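Local coordinates for protein endo-arabinase (Bacteroides thetaiotaomicron, PDB 5C0P) that probably hydrolyses O-glycosidic bonds in L-arabinan breakdown as a family 43 glycoside hydrolase, and binds magnesium, at residues A[92-97]-A[117-122]. Residues are numbered along the deposited sequence; the frame is centred on the assembly and turned at random.
Sequences YYLFTT and GPFTPL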
ATOM      1  N   TYR A  92     -13.627   8.665  -4.178  1.00 11.26           N
ATOM      2  CA  TYR A  92     -12.464   7.801  -4.333  1.00 11.79           C
ATOM      3  C   TYR A  92     -11.212   8.571  -3.999  1.00 10.33           C
ATOM      4  O   TYR A  92     -11.063   9.718  -4.408  1.00 11.36           O
ATOM      5  CB  TYR A  92     -12.413   7.235  -5.758  1.00 11.87           C
ATOM      6  CG  TYR A  92     -13.651   6.422  -6.028  1.00 12.14           C
ATOM      7  CD1 TYR A  92     -14.823   7.029  -6.463  1.00 11.58           C
ATOM      8  CD2 TYR A  92     -13.661   5.054  -5.790  1.00 10.62           C
ATOM      9  CE1 TYR A  92     -15.968   6.291  -6.673  1.00 10.52           C
ATOM     10  CE2 TYR A  92     -14.802   4.308  -6.002  1.00 12.44           C
ATOM     11  CZ  TYR A  92     -15.951   4.935  -6.436  1.00 11.41           C
ATOM     12  OH  TYR A  92     -17.087   4.196  -6.641  1.00 15.56           O
ATOM     13  N   TYR A  93     -10.318   7.932  -3.250  1.00  9.88           N
ATOM     14  CA  TYR A  93      -9.125   8.601  -2.727  1.00 10.40           C
ATOM     15  C   TYR A  93      -7.867   7.849  -3.112  1.00 10.55           C
ATOM     16  O   TYR A  93      -7.702   6.666  -2.804  1.00 10.59           O
ATOM     17  CB  TYR A  93      -9.206   8.759  -1.208  1.00  9.09           C
ATOM     18  CG  TYR A  93     -10.336   9.661  -0.780  1.00  9.76           C
ATOM     19  CD1 TYR A  93     -11.640   9.173  -0.683  1.00 11.52           C
ATOM     20  CD2 TYR A  93     -10.117  11.002  -0.488  1.00 10.13           C
ATOM     21  CE1 TYR A  93     -12.690   9.999  -0.298  1.00 11.06           C
ATOM     22  CE2 TYR A  93     -11.153  11.826  -0.111  1.00 12.65           C
ATOM     23  CZ  TYR A  93     -12.438  11.320  -0.014  1.00 12.28           C
ATOM     24  OH  TYR A  93     -13.485  12.130   0.365  1.00 13.02           O
ATOM     25  N   LEU A  94      -6.983   8.563  -3.789  1.00  9.26           N
ATOM     26  CA  LEU A  94      -5.694   8.052  -4.227  1.00  8.18           C
ATOM     27  C   LEU A  94      -4.633   8.447  -3.201  1.00  9.90           C
ATOM     28  O   LEU A  94      -4.487   9.632  -2.870  1.00 10.28           O
ATOM     29  CB  LEU A  94      -5.355   8.676  -5.591  1.00 11.15           C
ATOM     30  CG  LEU A  94      -3.949   8.511  -6.163  1.00  9.19           C
ATOM     31  CD1 LEU A  94      -3.739   7.052  -6.537  1.00  9.78           C
ATOM     32  CD2 LEU A  94      -3.757   9.402  -7.383  1.00 11.40           C
ATOM     33  N   PHE A  95      -3.923   7.452  -2.680  1.00  9.80           N
ATOM     34  CA  PHE A  95      -2.812   7.657  -1.753  1.00  8.71           C
ATOM     35  C   PHE A  95      -1.529   7.304  -2.521  1.00  9.91           C
ATOM     36  O   PHE A  95      -1.313   6.135  -2.872  1.00 10.58           O
ATOM     37  CB  PHE A  95      -2.933   6.698  -0.557  1.00  8.87           C
ATOM     38  CG  PHE A  95      -3.961   7.096   0.477  1.00  9.84           C
ATOM     39  CD1 PHE A  95      -5.292   7.321   0.133  1.00 11.78           C
ATOM     40  CD2 PHE A  95      -3.602   7.177   1.818  1.00 11.21           C
ATOM     41  CE1 PHE A  95      -6.230   7.676   1.114  1.00 11.33           C
ATOM     42  CE2 PHE A  95      -4.530   7.506   2.799  1.00  8.98           C
ATOM     43  CZ  PHE A  95      -5.847   7.767   2.448  1.00  9.16           C
ATOM     44  N   THR A  96      -0.683   8.296  -2.791  1.00  8.58           N
ATOM     45  CA  THR A  96       0.534   8.086  -3.580  1.00 10.06           C
ATOM     46  C   THR A  96       1.695   8.834  -2.936  1.00  9.71           C
ATOM     47  O   THR A  96       1.490   9.851  -2.264  1.00  9.81           O
ATOM     48  CB  THR A  96       0.337   8.553  -5.051  1.00 11.88           C
ATOM     49  OG1 THR A  96      -0.734   7.799  -5.636  1.00 12.29           O
ATOM     50  CG2 THR A  96       1.590   8.332  -5.899  1.00 11.40           C
ATOM     51  N   THR A  97       2.906   8.323  -3.125  1.00  8.51           N
ATOM     52  CA  THR A  97       4.077   8.909  -2.488  1.00  9.69           C
ATOM     53  C   THR A  97       4.867   9.775  -3.471  1.00  9.27           C
ATOM     54  O   THR A  97       5.130   9.384  -4.612  1.00 11.24           O
ATOM     55  CB  THR A  97       4.950   7.804  -1.866  1.00 10.48           C
ATOM     56  OG1 THR A  97       4.205   7.164  -0.812  1.00 10.59           O
ATOM     57  CG2 THR A  97       6.239   8.376  -1.308  1.00 11.61           C
ATOM     58  N   GLY A 117     -10.557   8.077 -11.657  1.00 14.25           N
ATOM     59  CA  GLY A 117     -10.087   9.453 -11.699  1.00 12.24           C
ATOM     60  C   GLY A 117     -10.877  10.285 -12.692  1.00 13.41           C
ATOM     61  O   GLY A 117     -11.884   9.823 -13.234  1.00 17.94           O
ATOM     62  N   PRO A 118     -10.408  11.507 -12.995  1.00 15.51           N
ATOM     63  CA  PRO A 118      -9.132  12.107 -12.587  1.00 14.82           C
ATOM     64  C   PRO A 118      -9.144  12.544 -11.132  1.00 15.76           C
ATOM     65  O   PRO A 118     -10.184  12.967 -10.611  1.00 15.55           O
ATOM     66  CB  PRO A 118      -9.021  13.336 -13.497  1.00 16.07           C
ATOM     67  CG  PRO A 118     -10.445  13.707 -13.791  1.00 19.74           C
ATOM     68  CD  PRO A 118     -11.205  12.416 -13.837  1.00 16.44           C
ATOM     69  N   PHE A 119      -7.996  12.408 -10.483  1.00 10.64           N
ATOM     70  CA  PHE A 119      -7.831  12.817  -9.090  1.00 11.88           C
ATOM     71  C   PHE A 119      -7.257  14.226  -8.998  1.00 12.84           C
ATOM     72  O   PHE A 119      -6.430  14.625  -9.817  1.00 14.17           O
ATOM     73  CB  PHE A 119      -6.899  11.848  -8.366  1.00 12.84           C
ATOM     74  CG  PHE A 119      -7.481  10.486  -8.177  1.00 11.36           C
ATOM     75  CD1 PHE A 119      -8.316  10.226  -7.099  1.00 10.80           C
ATOM     76  CD2 PHE A 119      -7.203   9.468  -9.079  1.00 15.53           C
ATOM     77  CE1 PHE A 119      -8.872   8.975  -6.924  1.00 10.99           C
ATOM     78  CE2 PHE A 119      -7.753   8.207  -8.907  1.00 16.66           C
ATOM     79  CZ  PHE A 119      -8.587   7.967  -7.828  1.00 12.78           C
ATOM     80  N   THR A 120      -7.714  14.980  -8.004  1.00 13.50           N
ATOM     81  CA  THR A 120      -7.139  16.288  -7.692  1.00 12.27           C
ATOM     82  C   THR A 120      -6.705  16.269  -6.228  1.00 12.18           C
ATOM     83  O   THR A 120      -7.269  15.538  -5.417  1.00 13.33           O
ATOM     84  CB  THR A 120      -8.133  17.435  -7.955  1.00 18.89           C
ATOM     85  OG1 THR A 120      -9.275  17.273  -7.114  1.00 22.27           O
ATOM     86  CG2 THR A 120      -8.575  17.435  -9.402  1.00 21.31           C
ATOM     87  N   PRO A 121      -5.685  17.061  -5.879  1.00 12.66           N
ATOM     88  CA  PRO A 121      -5.183  17.019  -4.499  1.00 12.60           C
ATOM     89  C   PRO A 121      -6.258  17.380  -3.474  1.00 12.42           C
ATOM     90  O   PRO A 121      -6.943  18.398  -3.618  1.00 15.27           O
ATOM     91  CB  PRO A 121      -4.076  18.075  -4.502  1.00 13.43           C
ATOM     92  CG  PRO A 121      -3.642  18.163  -5.927  1.00 15.64           C
ATOM     93  CD  PRO A 121      -4.885  17.948  -6.740  1.00 14.58           C
ATOM     94  N   LEU A 122      -6.402  16.542  -2.453  1.00 13.01           N
ATOM     95  CA  LEU A 122      -7.357  16.822  -1.388  1.00 12.08           C
ATOM     96  C   LEU A 122      -6.869  18.037  -0.613  1.00 12.02           C
ATOM     97  O   LEU A 122      -7.631  18.978  -0.363  1.00 14.72           O
ATOM     98  CB  LEU A 122      -7.526  15.593  -0.494  1.00 14.32           C
ATOM     99  CG  LEU A 122      -8.540  15.736   0.633  1.00 11.54           C
ATOM    100  CD1 LEU A 122      -9.940  16.031   0.084  1.00 13.50           C
ATOM    101  CD2 LEU A 122      -8.516  14.478   1.505  1.00 12.27           C
TER
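Y92 OH is hydrogen-bonded to D34 OD1, while at the other end of the residue CB and the carbonyl O pack against the edge of the F119 ring. This is one blade of the β-propeller expected of family 43, where 92-97 belongs to the second strand and 117-122 carries the short outermost one. Strand 103-112 runs between them, so the contact is made by side chains reaching past it. F119 does most of that work. Its CG sits anti to its own carbonyl carbon (chi1 -68°), and from there the ring slides under L94, whose CB lies 3.6 Å from the ring centroid and only 10° off the normal, a CH-pi contact squarely over the face. In L94, CG is anti to the backbone N (chi1 169°), and CD2 comes within 3.8 Å of F119 CD2. The ring edge meets the strand backbone instead, with CE1 3.4 Å from Y92 O. An alanine in place of F119 would probably leave L94 CB without the face beneath it and open a gap beside the backbone at Y92. The L94 side chain lies about 6 Å from that of D84, which with H261 binds the magnesium ion. Leading into F119, the peptide before P118 is cis, and P118 O accepts a hydrogen bond from S112 OG on the intervening strand. Y93 turns to the other side of the sheet, where V111 packs on it and L122 CD2 meets the edge of its ring at CE2, 4.1 Å away.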